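Local coordinates for USG-1 protein homolog (Pseudomonas aeruginosa, PDB 2HJS) that probably binds NAD or NADP and acts as an aldehyde-oxidising or -forming dehydrogenase of the aspartate-semialdehyde dehydrogenase family, assembling as a pair of subunits, at residues A116-L119 against A120-A123; P131-V134 against A135-C139; G166-G169 against V170-L173; G210-A213 against I214-R217; Y281-V284 against V285-L289. All blocks are in the same frame, centred on the assembly; numbering follows the deposited sequence.

Contact 1 (A116-L119 against A120-A123); sequences AERL and ASQA
S121 lays its hydroxyl back over the carbonyl of R118, three residues earlier in a short turn at the surface. The two are joined by a weak hydrogen bond, S121 OG to R118 O at 3.3 Å; the first torsion of the serine (chi1 77°) sets OG between the backbone N and the carbonyl carbon, from where it can reach R118 O. The guanidinium of R118 passes the same hydroxyl loosely, NH1 lying 4.4 Å from S121 OG, too far for a bond. Both residues touch a crystal neighbour, so their positions here may owe something to the lattice.

The firmer grip is in the backbone. L119 N donates to A116 O at 2.8 Å and Q122 N to L119 O at 3.0 Å, each bond spanning three residues, as in a 3-10 turn. The second is fairly straight at the hydrogen (157°), yet its donor stands 45° out of the carbonyl plane of L119, off the lone-pair directions. On the outer side A120 CB rests 3.4 Å from E117 O, methyl against carbonyl oxygen.

L119 and Q122 carry the turn inward. The leucine is buried among L329, L332 and L333 of helix 317-336 and L128 of strand 127-129. Q122, extended beyond CG, sends OE1 to the backbone N of L127 and lies beside P108 and L128. The turn follows helix 112-115 and leads toward strand 127-129, the outermost strand of the nucleotide-binding sheet within this chain, with helix 317-336 packed against its apolar side.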
loop_
_atom_site.group_PDB
_atom_site.type_symbol
_atom_site.label_atom_id
_atom_site.label_comp_id
_atom_site.label_asym_id
_atom_site.label_seq_id
_atom_site.Cartn_x
_atom_site.Cartn_y
_atom_site.Cartn_z
ATOM N N ALA A 116 0.867 -25.623 -15.469
ATOM C CA ALA A 116 1.761 -26.184 -16.475
ATOM C C ALA A 116 1.028 -27.168 -17.368
ATOM O O ALA A 116 1.279 -27.233 -18.568
ATOM C CB ALA A 116 2.970 -26.852 -15.803
ATOM N N GLU A 117 0.108 -27.914 -16.763
ATOM C CA GLU A 117 -0.709 -28.914 -17.449
ATOM C C GLU A 117 -1.559 -28.314 -18.577
ATOM O O GLU A 117 -2.129 -29.048 -19.379
ATOM C CB GLU A 117 -1.569 -29.698 -16.438
ATOM C CG GLU A 117 -2.479 -28.856 -15.547
ATOM C CD GLU A 117 -1.779 -28.139 -14.389
ATOM O OE1 GLU A 117 -0.547 -28.218 -14.240
ATOM O OE2 GLU A 117 -2.483 -27.486 -13.605
ATOM N N ARG A 118 -1.624 -26.987 -18.638
ATOM C CA ARG A 118 -2.279 -26.298 -19.738
ATOM C C ARG A 118 -1.470 -26.307 -21.018
ATOM O O ARG A 118 -2.023 -25.988 -22.079
ATOM C CB ARG A 118 -2.617 -24.851 -19.425
ATOM C CG ARG A 118 -3.016 -24.184 -20.705
ATOM C CD ARG A 118 -3.429 -22.804 -20.546
ATOM N NE ARG A 118 -4.885 -22.647 -20.623
ATOM C CZ ARG A 118 -5.608 -22.758 -21.729
ATOM N NH1 ARG A 118 -5.041 -23.088 -22.891
ATOM N NH2 ARG A 118 -6.918 -22.554 -21.654
ATOM N N LEU A 119 -0.167 -26.619 -20.914
ATOM C CA LEU A 119 0.678 -26.802 -22.089
ATOM C C LEU A 119 0.281 -28.032 -22.862
ATOM O O LEU A 119 0.270 -28.014 -24.102
ATOM C CB LEU A 119 2.147 -26.956 -21.714
ATOM C CG LEU A 119 2.825 -25.637 -21.429
ATOM C CD1 LEU A 119 4.299 -25.928 -21.350
ATOM C CD2 LEU A 119 2.498 -24.647 -22.548
ATOM N N ALA A 120 -0.018 -29.094 -22.106
ATOM C CA ALA A 120 -0.325 -30.424 -22.633
ATOM C C ALA A 120 -1.398 -30.453 -23.741
ATOM O O ALA A 120 -1.517 -31.449 -24.450
ATOM C CB ALA A 120 -0.693 -31.375 -21.481
ATOM N N SER A 121 -2.130 -29.349 -23.900
ATOM C CA SER A 121 -3.220 -29.249 -24.856
ATOM C C SER A 121 -2.959 -28.418 -26.110
ATOM O O SER A 121 -3.774 -28.470 -27.016
ATOM C CB SER A 121 -4.477 -28.717 -24.165
ATOM O OG SER A 121 -4.418 -27.314 -23.949
ATOM N N GLN A 122 -1.872 -27.638 -26.160
ATOM C CA GLN A 122 -1.509 -26.880 -27.384
ATOM C C GLN A 122 -0.544 -27.722 -28.233
ATOM O O GLN A 122 0.198 -28.567 -27.699
ATOM C CB GLN A 122 -0.886 -25.496 -27.048
ATOM C CG GLN A 122 -1.567 -24.208 -27.730
ATOM C CD GLN A 122 -0.722 -22.858 -27.664
ATOM O OE1 GLN A 122 0.531 -22.869 -27.629
ATOM N NE2 GLN A 122 -1.433 -21.706 -27.704
ATOM N N ALA A 123 -0.554 -27.516 -29.548
ATOM C CA ALA A 123 0.434 -28.177 -30.381
ATOM C C ALA A 123 1.558 -27.226 -30.756
ATOM O O ALA A 123 1.310 -26.073 -31.060
ATOM C CB ALA A 123 -0.212 -28.778 -31.631
#

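Contact 2 (P131-V134 against A135-C139); sequences PCAV and AAELC
Three successive backbone bonds, each spanning four residues, wind the start of helix 133-145: A136 N to C132 O at 3.0 Å, E137 N to A133 O at 2.9 Å and L138 N to V134 O at 2.9 Å, the last nearly straight at 171°. C132 is at the N-cap position. Its chi1 of 71° swings SG forward over the helix start, where the sulfur meets A135 CB at 3.8 Å. P131, one residue earlier, touches the same turn through CB, 4.3 Å from the CB atoms of both A135 and A136.

E137 bends at chi2 and doubles back across the A133 carbonyl, bringing its CD to 3.0 Å from A133 O. OE1 is also near A133 O, acceptor against acceptor, and E137 OE1 and D246 OD2 are like charges lying close together. V134 turns to the sheet instead, packing on L156 and L248.

A cysteine at the N-cap position of a buried helix that leads out of the Rossmann-like half matches where relatives in this family place their nucleophilic thiol, and C132 is possibly its counterpart. The geometry is consistent with such a site without proving it.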
loop_
_atom_site.group_PDB
_atom_site.type_symbol
_atom_site.label_atom_id
_atom_site.label_comp_id
_atom_site.label_asym_id
_atom_site.label_seq_id
_atom_site.Cartn_x
_atom_site.Cartn_y
_atom_site.Cartn_z
ATOM N N PRO A 131 2.749 -14.256 -17.536
ATOM C CA PRO A 131 1.973 -13.212 -16.839
ATOM C C PRO A 131 2.790 -11.978 -16.435
ATOM O O PRO A 131 4.025 -12.044 -16.303
ATOM C CB PRO A 131 1.450 -13.918 -15.567
ATOM C CG PRO A 131 1.623 -15.371 -15.825
ATOM C CD PRO A 131 2.740 -15.535 -16.800
ATOM N N CYS A 132 2.094 -10.865 -16.223
ATOM C CA CYS A 132 2.743 -9.696 -15.626
ATOM C C CYS A 132 3.267 -10.083 -14.234
ATOM O O CYS A 132 2.772 -11.034 -13.633
ATOM C CB CYS A 132 1.781 -8.509 -15.552
ATOM S SG CYS A 132 0.485 -8.689 -14.364
ATOM N N ALA A 133 4.287 -9.377 -13.758
ATOM C CA ALA A 133 4.950 -9.714 -12.513
ATOM C C ALA A 133 3.992 -9.880 -11.334
ATOM O O ALA A 133 4.101 -10.858 -10.567
ATOM C CB ALA A 133 6.030 -8.669 -12.168
ATOM N N VAL A 134 3.065 -8.935 -11.168
ATOM C CA VAL A 134 2.201 -8.997 -9.984
ATOM C C VAL A 134 1.328 -10.259 -9.986
ATOM O O VAL A 134 1.224 -10.935 -8.961
ATOM C CB VAL A 134 1.324 -7.730 -9.826
ATOM C CG1 VAL A 134 0.237 -7.954 -8.757
ATOM C CG2 VAL A 134 2.204 -6.547 -9.440
ATOM N N ALA A 135 0.705 -10.566 -11.124
ATOM C CA ALA A 135 -0.112 -11.757 -11.236
ATOM C C ALA A 135 0.747 -13.021 -11.040
ATOM O O ALA A 135 0.296 -13.995 -10.420
ATOM C CB ALA A 135 -0.792 -11.809 -12.591
ATOM N N ALA A 136 1.972 -12.997 -11.558
ATOM C CA ALA A 136 2.867 -14.165 -11.446
ATOM C C ALA A 136 3.208 -14.434 -10.012
ATOM O O ALA A 136 3.202 -15.582 -9.585
ATOM C CB ALA A 136 4.167 -13.958 -12.269
ATOM N N GLU A 137 3.490 -13.369 -9.265
ATOM C CA GLU A 137 3.904 -13.490 -7.857
ATOM C C GLU A 137 2.733 -13.850 -6.933
ATOM O O GLU A 137 2.873 -14.667 -6.032
ATOM C CB GLU A 137 4.635 -12.220 -7.396
ATOM C CG GLU A 137 5.891 -11.965 -8.233
ATOM C CD GLU A 137 6.195 -10.476 -8.477
ATOM O OE1 GLU A 137 5.383 -9.590 -8.077
ATOM O OE2 GLU A 137 7.264 -10.207 -9.083
ATOM N N LEU A 138 1.573 -13.248 -7.166
ATOM C CA LEU A 138 0.370 -13.660 -6.466
ATOM C C LEU A 138 0.130 -15.170 -6.668
ATOM O O LEU A 138 -0.027 -15.915 -5.693
ATOM C CB LEU A 138 -0.846 -12.889 -6.973
ATOM C CG LEU A 138 -2.165 -13.153 -6.229
ATOM C CD1 LEU A 138 -2.051 -12.818 -4.741
ATOM C CD2 LEU A 138 -3.337 -12.375 -6.865
ATOM N N CYS A 139 0.097 -15.603 -7.932
ATOM C CA CYS A 139 -0.334 -16.974 -8.258
ATOM C C CYS A 139 0.661 -18.007 -7.803
ATOM O O CYS A 139 0.273 -19.101 -7.401
ATOM C CB CYS A 139 -0.628 -17.139 -9.759
ATOM S SG CYS A 139 -2.123 -16.254 -10.251
#

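Contact 3 (G166-G169 against V170-L173); sequences GREG and VKEL
K171 salt-bridges E168, one turn earlier on the solvent side of helix 167-181, in an i to i+3 pairing at the helix start. Its chain can be traced outward atom by atom. CB lies 3.6 Å from R167 O, the oxygen that also receives the lysine's own backbone N. CG stays close to that oxygen, and CD comes nearer to it, 3.3 Å from R167 O. The reason is the bend at chi2 (131°), which keeps the chain low along the helix surface, running toward the N-terminal end. Further bends at chi3 and chi4 then turn it to the glutamate: CE is 3.6 Å from E168 OE2, and NZ ends at 2.7 Å from E168 OE2, with a weaker bond of 3.0 Å from NZ to E168 OE1. OE2 is met on its syn side, the ammonium nitrogen 28° out of the carboxylate plane. E168 is bent at chi2 as well, so the two chains slant across one another. E168 is deposited in two conformers, so the bridge described holds for this one and may not be permanent.

G166, the N-cap, has backbone angles that suit glycine, because a side chain would jam against the preceding carbonyl. Other side chains find partners outside the turn: R167 reaches E20 and the carbonyl of T15, E172 pairs with R175, and L173 packs on F197 of the second subunit. Between the two segments the backbone closes regularly: K171 N meets R167 O at 3.0 Å, and L173 N meets G169 O at 3.0 Å with an angle of 160° at the hydrogen.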
loop_
_atom_site.group_PDB
_atom_site.type_symbol
_atom_site.label_atom_id
_atom_site.label_comp_id
_atom_site.label_asym_id
_atom_site.label_seq_id
_atom_site.Cartn_x
_atom_site.Cartn_y
_atom_site.Cartn_z
ATOM N N GLY A 166 9.220 0.969 -16.329
ATOM C CA GLY A 166 10.445 0.894 -17.104
ATOM C C GLY A 166 11.515 1.789 -16.527
ATOM O O GLY A 166 11.304 2.400 -15.485
ATOM N N ARG A 167 12.650 1.885 -17.217
ATOM C CA ARG A 167 13.823 2.644 -16.758
ATOM C C ARG A 167 13.574 4.145 -16.628
ATOM O O ARG A 167 14.240 4.815 -15.837
ATOM C CB ARG A 167 15.016 2.436 -17.701
ATOM C CG ARG A 167 15.537 1.003 -17.798
ATOM C CD ARG A 167 16.977 1.010 -18.252
ATOM N NE ARG A 167 17.550 -0.320 -18.450
ATOM C CZ ARG A 167 17.328 -1.061 -19.525
ATOM N NH1 ARG A 167 17.902 -2.251 -19.648
ATOM N NH2 ARG A 167 16.516 -0.609 -20.476
ATOM N N GLU A 168 12.640 4.682 -17.410
ATOM C CA GLU A 168 12.321 6.104 -17.323
ATOM C C GLU A 168 11.608 6.447 -16.012
ATOM O O GLU A 168 11.754 7.557 -15.505
ATOM C CB GLU A 168 11.501 6.577 -18.524
ATOM C CG GLU A 168 12.284 6.634 -19.843
ATOM C CD GLU A 168 13.566 7.441 -19.745
ATOM O OE1 GLU A 168 13.495 8.629 -19.359
ATOM O OE2 GLU A 168 14.641 6.886 -20.062
ATOM N N GLY A 169 10.849 5.490 -15.476
ATOM C CA GLY A 169 10.208 5.640 -14.176
ATOM C C GLY A 169 11.227 5.711 -13.062
ATOM O O GLY A 169 11.112 6.556 -12.172
ATOM N N VAL A 170 12.225 4.825 -13.121
ATOM C CA VAL A 170 13.358 4.822 -12.184
ATOM C C VAL A 170 14.063 6.175 -12.219
ATOM O O VAL A 170 14.336 6.757 -11.171
ATOM C CB VAL A 170 14.357 3.673 -12.504
ATOM C CG1 VAL A 170 15.694 3.854 -11.783
ATOM C CG2 VAL A 170 13.730 2.348 -12.144
ATOM N N LYS A 171 14.328 6.676 -13.426
ATOM C CA LYS A 171 14.972 7.975 -13.605
ATOM C C LYS A 171 14.140 9.144 -13.079
ATOM O O LYS A 171 14.666 10.029 -12.434
ATOM C CB LYS A 171 15.382 8.186 -15.071
ATOM C CG LYS A 171 16.781 7.629 -15.364
ATOM C CD LYS A 171 16.852 6.731 -16.615
ATOM C CE LYS A 171 17.375 7.448 -17.851
ATOM N NZ LYS A 171 16.338 8.327 -18.482
ATOM N N GLU A 172 12.843 9.123 -13.354
ATOM C CA GLU A 172 11.912 10.162 -12.909
ATOM C C GLU A 172 11.889 10.260 -11.383
ATOM O O GLU A 172 11.940 11.359 -10.821
ATOM C CB GLU A 172 10.513 9.873 -13.467
ATOM C CG GLU A 172 9.414 10.860 -13.059
ATOM C CD GLU A 172 9.457 12.168 -13.822
ATOM O OE1 GLU A 172 10.231 12.276 -14.800
ATOM O OE2 GLU A 172 8.711 13.097 -13.448
ATOM N N LEU A 173 11.841 9.109 -10.722
ATOM C CA LEU A 173 11.798 9.076 -9.270
ATOM C C LEU A 173 13.070 9.634 -8.655
ATOM O O LEU A 173 13.004 10.497 -7.776
ATOM C CB LEU A 173 11.516 7.666 -8.737
ATOM C CG LEU A 173 11.434 7.576 -7.203
ATOM C CD1 LEU A 173 10.217 8.358 -6.628
ATOM C CD2 LEU A 173 11.413 6.143 -6.750
#

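Contact 4 (G210-A213 against I214-R217); sequences GHSA and IERR
S212 and E215 grip each other in a capping box, the tight part of this helix start. The S212 N-H runs almost straight, at 173°, to E215 OE1 3.1 Å away, arriving from above the carboxylate, 54° out of its plane. In return E215 N gives a weak bond to S212 OG at 3.4 Å. With chi1 at 75° the hydroxyl is turned toward the helix, so that OG also lies 3.3 Å from E215 CD and 3.5 Å from I214 CG2. The carboxylate is well satisfied: OE1 takes a further bond from a water that also meets H211 ND1 in the ring plane, and OE2 takes one from a water bound to S212 OG. R298 of the second subunit adds a salt bridge to OE1, an arrangement that would probably favour the charged form of E215.

On the exposed side the hold is looser. R216 curls back until A213 CA lies over the centre of one guanidinium face, 3.6 Å from its plane, while its NH1 makes only a weak bond of 3.1 Å to H211 O at the edge. Two conformers are deposited for this arginine, and its ion pair with D207 is long.

The turn opens helix 213-225. E215 OE2 reaches the backbone N of C237 on strand 233-239, R217 extends to E221 and the carbonyl of L98, and H211 packs on A301 in strand 294-301 of the second subunit.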
loop_
_atom_site.group_PDB
_atom_site.type_symbol
_atom_site.label_atom_id
_atom_site.label_comp_id
_atom_site.label_asym_id
_atom_site.label_seq_id
_atom_site.Cartn_x
_atom_site.Cartn_y
_atom_site.Cartn_z
ATOM N N GLY A 210 -13.569 2.472 -13.911
ATOM C CA GLY A 210 -12.621 2.904 -12.887
ATOM C C GLY A 210 -11.407 2.025 -12.659
ATOM O O GLY A 210 -10.696 2.217 -11.678
ATOM N N HIS A 211 -11.172 1.055 -13.547
ATOM C CA HIS A 211 -10.031 0.127 -13.399
ATOM C C HIS A 211 -8.866 0.521 -14.289
ATOM O O HIS A 211 -9.062 0.954 -15.416
ATOM C CB HIS A 211 -10.476 -1.327 -13.695
ATOM C CG HIS A 211 -11.729 -1.699 -12.965
ATOM N ND1 HIS A 211 -11.767 -1.842 -11.596
ATOM C CD2 HIS A 211 -13.000 -1.866 -13.396
ATOM C CE1 HIS A 211 -13.006 -2.092 -11.213
ATOM N NE2 HIS A 211 -13.779 -2.097 -12.285
ATOM N N SER A 212 -7.649 0.371 -13.789
ATOM C CA SER A 212 -6.471 0.678 -14.605
ATOM C C SER A 212 -6.120 -0.537 -15.463
ATOM O O SER A 212 -6.627 -1.642 -15.228
ATOM C CB SER A 212 -5.300 1.086 -13.711
ATOM O OG SER A 212 -4.766 -0.061 -13.071
ATOM N N ALA A 213 -5.261 -0.335 -16.459
ATOM C CA ALA A 213 -4.840 -1.390 -17.344
ATOM C C ALA A 213 -4.138 -2.532 -16.616
ATOM O O ALA A 213 -4.389 -3.711 -16.912
ATOM C CB ALA A 213 -3.940 -0.828 -18.535
ATOM N N ILE A 214 -3.241 -2.200 -15.690
ATOM C CA ILE A 214 -2.534 -3.252 -14.948
ATOM C C ILE A 214 -3.506 -4.067 -14.073
ATOM O O ILE A 214 -3.366 -5.267 -13.952
ATOM C CB ILE A 214 -1.289 -2.701 -14.153
ATOM C CG1 ILE A 214 -0.469 -3.852 -13.560
ATOM C CG2 ILE A 214 -1.698 -1.760 -13.027
ATOM C CD1 ILE A 214 0.061 -4.822 -14.588
ATOM N N GLU A 215 -4.502 -3.408 -13.504
ATOM C CA GLU A 215 -5.538 -4.062 -12.690
ATOM C C GLU A 215 -6.398 -5.054 -13.511
ATOM O O GLU A 215 -6.707 -6.160 -13.039
ATOM C CB GLU A 215 -6.422 -3.000 -12.045
ATOM C CG GLU A 215 -5.779 -2.372 -10.833
ATOM C CD GLU A 215 -6.430 -1.066 -10.382
ATOM O OE1 GLU A 215 -7.522 -0.676 -10.905
ATOM O OE2 GLU A 215 -5.837 -0.412 -9.486
ATOM N N ARG A 216 -6.792 -4.623 -14.712
ATOM C CA ARG A 216 -7.465 -5.458 -15.704
ATOM C C ARG A 216 -6.618 -6.663 -16.057
ATOM O O ARG A 216 -7.111 -7.799 -16.083
ATOM C CB ARG A 216 -7.731 -4.643 -16.972
ATOM C CG ARG A 216 -9.183 -4.259 -17.178
ATOM C CD ARG A 216 -9.391 -2.848 -17.721
ATOM N NE ARG A 216 -8.581 -2.458 -18.887
ATOM C CZ ARG A 216 -8.104 -1.223 -19.049
ATOM N NH1 ARG A 216 -8.339 -0.284 -18.133
ATOM N NH2 ARG A 216 -7.393 -0.918 -20.104
ATOM N N ARG A 217 -5.342 -6.413 -16.336
ATOM C CA ARG A 217 -4.420 -7.479 -16.722
ATOM C C ARG A 217 -4.256 -8.517 -15.611
ATOM O O ARG A 217 -4.345 -9.728 -15.852
ATOM C CB ARG A 217 -3.066 -6.930 -17.161
ATOM C CG ARG A 217 -2.210 -8.021 -17.783
ATOM C CD ARG A 217 -0.814 -7.566 -18.181
ATOM N NE ARG A 217 -0.017 -8.718 -18.594
ATOM C CZ ARG A 217 1.249 -8.657 -19.006
ATOM N NH1 ARG A 217 1.882 -7.492 -19.060
ATOM N NH2 ARG A 217 1.885 -9.761 -19.345
HETATM O O HOH W 1 -9.618 -2.315 -10.132
HETATM O O HOH W 2 -3.804 0.967 -10.689
#

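Contact 5 (Y281-V284 against V285-L289); sequences YPTV and VGDAL
T283 and D287 face each other across the mouth of the short helix 284-288, whose N-cap is T283 and whose turn is widened to the pi type. The aspartate points back along the chain and receives the T283 N-H on OD2 at 2.8 Å, using the anti lone pair, with a bond angle of 159°. D287 OD2 lies 3.1 Å from P282 CA and also close to its CB. T283 uses its hydroxyl for the first turn: with chi1 66° OG1 comes to 3.0 Å from G286 N, the capping bond. A water spans the gap between the two side chains, 2.7 Å from T283 OG1 and donating to D287 OD2. N198 of the second subunit also bonds OG1, and its own oxygen accepts from V285 N, so the cap is part of the dimer interface. Nearby, R193 of that subunit makes a cation-pi contact with Y281.

V284 and V285 diverge, the first inward to V242 and V314, the second against Q194 of the second subunit; they meet only loosely. A288 directs its methyl back toward V284.

The wide turn shows in the backbone. T283 O serves two donors, D287 N at 2.9 Å and, in the carbonyl plane, A288 N at 3.2 Å. The five-residue spacing then repeats once more, L289 N reaching V284 O at 3.1 Å with an angle of 148°.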
loop_
_atom_site.group_PDB
_atom_site.type_symbol
_atom_site.label_atom_id
_atom_site.label_comp_id
_atom_site.label_asym_id
_atom_site.label_seq_id
_atom_site.Cartn_x
_atom_site.Cartn_y
_atom_site.Cartn_z
ATOM N N TYR A 281 9.886 -9.668 8.787
ATOM C CA TYR A 281 9.223 -9.545 7.496
ATOM C C TYR A 281 10.256 -9.246 6.405
ATOM O O TYR A 281 11.276 -8.626 6.670
ATOM C CB TYR A 281 8.113 -8.460 7.546
ATOM C CG TYR A 281 8.646 -7.080 7.898
ATOM C CD1 TYR A 281 9.100 -6.200 6.902
ATOM C CD2 TYR A 281 8.731 -6.672 9.235
ATOM C CE1 TYR A 281 9.631 -4.956 7.234
ATOM C CE2 TYR A 281 9.257 -5.448 9.574
ATOM C CZ TYR A 281 9.697 -4.585 8.575
ATOM O OH TYR A 281 10.214 -3.367 8.949
ATOM N N PRO A 282 9.986 -9.679 5.164
ATOM C CA PRO A 282 10.846 -9.272 4.066
ATOM C C PRO A 282 10.445 -7.921 3.463
ATOM O O PRO A 282 9.268 -7.481 3.587
ATOM C CB PRO A 282 10.625 -10.373 3.046
ATOM C CG PRO A 282 9.147 -10.717 3.223
ATOM C CD PRO A 282 8.895 -10.575 4.724
ATOM N N THR A 283 11.402 -7.272 2.801
ATOM C CA THR A 283 11.092 -6.045 2.031
ATOM C C THR A 283 11.714 -6.134 0.636
ATOM O O THR A 283 12.609 -6.961 0.415
ATOM C CB THR A 283 11.620 -4.752 2.712
ATOM O OG1 THR A 283 13.057 -4.783 2.721
ATOM C CG2 THR A 283 11.073 -4.599 4.124
ATOM N N VAL A 284 11.264 -5.290 -0.301
ATOM C CA VAL A 284 11.876 -5.305 -1.653
ATOM C C VAL A 284 13.354 -4.917 -1.643
ATOM O O VAL A 284 14.146 -5.492 -2.377
ATOM C CB VAL A 284 11.080 -4.470 -2.709
ATOM C CG1 VAL A 284 9.700 -5.086 -2.920
ATOM C CG2 VAL A 284 10.987 -2.986 -2.312
ATOM N N VAL A 285 13.723 -3.943 -0.820
ATOM C CA VAL A 285 15.107 -3.463 -0.783
ATOM C C VAL A 285 16.011 -4.454 -0.031
ATOM O O VAL A 285 17.088 -4.809 -0.510
ATOM C CB VAL A 285 15.222 -2.079 -0.114
ATOM C CG1 VAL A 285 16.680 -1.798 0.280
ATOM C CG2 VAL A 285 14.678 -0.985 -1.060
ATOM N N GLY A 286 15.547 -4.896 1.135
ATOM C CA GLY A 286 16.283 -5.816 1.956
ATOM C C GLY A 286 16.401 -7.226 1.425
ATOM O O GLY A 286 17.429 -7.851 1.622
ATOM N N ASP A 287 15.361 -7.745 0.773
ATOM C CA ASP A 287 15.337 -9.178 0.456
ATOM C C ASP A 287 15.106 -9.549 -0.999
ATOM O O ASP A 287 15.775 -10.424 -1.519
ATOM C CB ASP A 287 14.299 -9.887 1.307
ATOM C CG ASP A 287 14.469 -9.596 2.773
ATOM O OD1 ASP A 287 15.327 -10.256 3.402
ATOM O OD2 ASP A 287 13.761 -8.694 3.288
ATOM N N ALA A 288 14.157 -8.899 -1.658
ATOM C CA ALA A 288 13.723 -9.378 -2.975
ATOM C C ALA A 288 14.702 -9.068 -4.109
ATOM O O ALA A 288 14.960 -9.941 -4.935
ATOM C CB ALA A 288 12.323 -8.880 -3.312
ATOM N N LEU A 289 15.262 -7.855 -4.128
ATOM C CA LEU A 289 16.016 -7.372 -5.289
ATOM C C LEU A 289 17.203 -8.262 -5.639
ATOM O O LEU A 289 17.981 -8.624 -4.760
ATOM C CB LEU A 289 16.444 -5.897 -5.130
ATOM C CG LEU A 289 17.195 -5.374 -6.381
ATOM C CD1 LEU A 289 16.229 -5.017 -7.532
ATOM C CD2 LEU A 289 18.222 -4.222 -6.116
HETATM O O HOH W 3 14.160 -6.069 4.866
#

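All five contacts are local turns taken in series along the chain; none nests in or crosses another. Contact 1 lies in the loop between helix 112-115 and strand 127-129, and contact 2 follows that strand by opening helix 133-145. Contacts 3 and 4 open the consecutive helices 167-181 and 213-225, and contact 5 the short helix 284-288. Contacts 2 and 4 touch, with C132 SG 3.9 Å from I214 CD1 and R217 NH2 beside C132 N, bringing two helix starts together. Contact 1 stands about 37 Å from contact 3 between centres, across the middle of the chain. Contacts 3, 4 and 5 all reach the second subunit, linking these helix starts to the dimer.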